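NADH dehydrogenase, putative (Plasmodium falciparum, PDB 5JWC) probably oxidises NADH with the help of bound FAD and passes the electrons to ubiquinone, as a type II NADH dehydrogenase of the malaria parasite. Local coordinates at residues V266-V269 against F274-Q277. Sequence-based numbering, arbitrary orientation.
Sequences VIDV and FHIQ
His275 O takes the backbone N-H of Ile267 in a nearly straight bond (N to O 3.0 Å, 170° at the hydrogen), and Val266 adds a softer CA-H contact to the same oxygen, its CA 3.5 Å from His275 O. The amide of His275 answers with a bond to Asp268 O, so that one residue of 274-277 joins two consecutive residues of 266-269. Here a beta bulge shifts the register by one: Val266 pairs with Ile276, yet Asp268 already pairs with His275, and Ile267, its psi turned to -13°, is the additional residue. The two antiparallel strands form a beta hairpin, and 273-278, the middle strand of a three-stranded sheet, pairs on its other side with 285-289. Val266, Val269, Phe274 and Ile276 share one face of this small sheet, which packs on the neighbouring parallel sheet: Val266 meets Trp295 and Val194, and Phe274 meets Ala192. Branched valine and isoleucine suit extended backbone and fill such an apolar layer. Val266 CG2 lies 3.9 Å from Ile276 CG2, which sits at the edge of the Phe274 ring and in its plane, while CG2 of Val266 approaches Phe274 CD2 obliquely. On the other face Asp268 and His275 are partly exposed, where polar groups can be hydrated. A water donates to Asp268 OD2 and also hydrogen-bonds to His275 ND1, its oxygen 2.7 Å from ND1 and in the imidazole plane; Asp268 OD1 is held by Asn146 ND2. Asp268 OD2 lies 4.5 Å from His275 ND1, and its charge may favour a protonated imidazole. With CG1 set between its backbone N and carbonyl carbon (chi1 54°), Ile267 lays its longer branch over the neighbouring strand: CG1 reaches His275 CB, Gln277 CB packs against CG2 and CD1, and Gln277 OE1 lies 3.4 Å from Ile267 CD1.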
ATOM      1  N   VAL A 266     -20.254  25.037   1.916  1.00 38.60           N
ATOM      2  CA  VAL A 266     -20.405  24.594   0.541  1.00 38.19           C
ATOM      3  C   VAL A 266     -21.873  24.330   0.225  1.00 40.12           C
ATOM      4  O   VAL A 266     -22.583  23.754   1.039  1.00 39.31           O
ATOM      5  CB  VAL A 266     -19.574  23.326   0.287  1.00 37.29           C
ATOM      6  CG1 VAL A 266     -19.849  22.785  -1.101  1.00 39.05           C
ATOM      7  CG2 VAL A 266     -18.091  23.630   0.486  1.00 31.21           C
ATOM      8  N   ILE A 267     -22.329  24.768  -0.945  1.00 36.82           N
ATOM      9  CA  ILE A 267     -23.723  24.588  -1.325  1.00 40.18           C
ATOM     10  C   ILE A 267     -23.889  23.808  -2.615  1.00 38.21           C
ATOM     11  O   ILE A 267     -24.981  23.349  -2.929  1.00 39.89           O
ATOM     12  CB  ILE A 267     -24.431  25.941  -1.471  1.00 41.03           C
ATOM     13  CG1 ILE A 267     -23.648  26.836  -2.429  1.00 37.94           C
ATOM     14  CG2 ILE A 267     -24.563  26.600  -0.116  1.00 38.90           C
ATOM     15  CD1 ILE A 267     -24.302  28.180  -2.693  1.00 39.61           C
ATOM     16  N   ASP A 268     -22.799  23.642  -3.352  1.00 38.98           N
ATOM     17  CA  ASP A 268     -22.849  22.887  -4.592  1.00 41.45           C
ATOM     18  C   ASP A 268     -21.454  22.477  -5.042  1.00 38.69           C
ATOM     19  O   ASP A 268     -20.493  23.219  -4.866  1.00 41.65           O
ATOM     20  CB  ASP A 268     -23.521  23.704  -5.700  1.00 39.09           C
ATOM     21  CG  ASP A 268     -23.817  22.873  -6.925  1.00 45.87           C
ATOM     22  OD1 ASP A 268     -24.750  22.050  -6.852  1.00 50.74           O
ATOM     23  OD2 ASP A 268     -23.111  23.022  -7.951  1.00 49.63           O
ATOM     24  N   VAL A 269     -21.349  21.296  -5.630  1.00 38.28           N
ATOM     25  CA  VAL A 269     -20.065  20.834  -6.142  1.00 41.39           C
ATOM     26  C   VAL A 269     -20.202  20.380  -7.589  1.00 40.49           C
ATOM     27  O   VAL A 269     -21.038  19.543  -7.901  1.00 39.26           O
ATOM     28  CB  VAL A 269     -19.487  19.681  -5.289  1.00 39.64           C
ATOM     29  CG1 VAL A 269     -18.146  19.206  -5.865  1.00 36.70           C
ATOM     30  CG2 VAL A 269     -19.323  20.127  -3.824  1.00 40.00           C
ATOM     31  N   PHE A 274     -16.520  24.540  -7.163  1.00 35.17           N
ATOM     32  CA  PHE A 274     -17.613  24.423  -6.202  1.00 35.05           C
ATOM     33  C   PHE A 274     -18.072  25.814  -5.767  1.00 38.58           C
ATOM     34  O   PHE A 274     -17.373  26.812  -5.993  1.00 39.71           O
ATOM     35  CB  PHE A 274     -17.209  23.552  -4.989  1.00 36.96           C
ATOM     36  CG  PHE A 274     -16.059  24.096  -4.194  1.00 37.59           C
ATOM     37  CD1 PHE A 274     -14.748  23.833  -4.567  1.00 39.94           C
ATOM     38  CD2 PHE A 274     -16.280  24.840  -3.057  1.00 36.00           C
ATOM     39  CE1 PHE A 274     -13.680  24.329  -3.835  1.00 36.97           C
ATOM     40  CE2 PHE A 274     -15.221  25.336  -2.318  1.00 35.13           C
ATOM     41  CZ  PHE A 274     -13.916  25.081  -2.712  1.00 38.55           C
ATOM     42  N   HIS A 275     -19.256  25.885  -5.170  1.00 38.40           N
ATOM     43  CA  HIS A 275     -19.784  27.164  -4.737  1.00 38.84           C
ATOM     44  C   HIS A 275     -19.849  27.236  -3.227  1.00 36.35           C
ATOM     45  O   HIS A 275     -20.284  26.308  -2.559  1.00 39.67           O
ATOM     46  CB  HIS A 275     -21.177  27.417  -5.324  1.00 42.74           C
ATOM     47  CG  HIS A 275     -21.150  27.897  -6.737  1.00 43.58           C
ATOM     48  ND1 HIS A 275     -21.124  27.035  -7.817  1.00 45.00           N
ATOM     49  CD2 HIS A 275     -21.112  29.149  -7.254  1.00 45.50           C
ATOM     50  CE1 HIS A 275     -21.085  27.740  -8.935  1.00 50.75           C
ATOM     51  NE2 HIS A 275     -21.077  29.022  -8.622  1.00 53.13           N
ATOM     52  N   ILE A 276     -19.421  28.356  -2.679  1.00 33.57           N
ATOM     53  CA  ILE A 276     -19.634  28.575  -1.260  1.00 36.02           C
ATOM     54  C   ILE A 276     -20.519  29.788  -0.958  1.00 38.01           C
ATOM     55  O   ILE A 276     -20.639  30.697  -1.764  1.00 35.77           O
ATOM     56  CB  ILE A 276     -18.302  28.734  -0.490  1.00 35.16           C
ATOM     57  CG1 ILE A 276     -17.448  29.887  -1.052  1.00 35.64           C
ATOM     58  CG2 ILE A 276     -17.552  27.389  -0.479  1.00 39.24           C
ATOM     59  CD1 ILE A 276     -16.124  30.113  -0.294  1.00 38.20           C
ATOM     60  N   GLN A 277     -21.063  29.790   0.242  1.00 37.99           N
ATOM     61  CA  GLN A 277     -22.050  30.715   0.725  1.00 43.26           C
ATOM     62  C   GLN A 277     -21.619  31.310   2.085  1.00 41.35           C
ATOM     63  O   GLN A 277     -21.175  30.591   3.006  1.00 38.93           O
ATOM     64  CB  GLN A 277     -23.337  29.942   0.705  1.00 38.09           C
ATOM     65  CG  GLN A 277     -24.516  30.584   1.373  1.00 50.84           C
ATOM     66  CD  GLN A 277     -25.794  30.602   0.465  1.00 54.29           C
ATOM     67  OE1 GLN A 277     -26.137  29.646  -0.258  1.00 65.76           O
ATOM     68  NE2 GLN A 277     -26.568  31.719   0.621  1.00 60.23           N
TER
HETATM   69  O   HOH W   1     -20.588  24.385  -8.171  1.00 42.78           O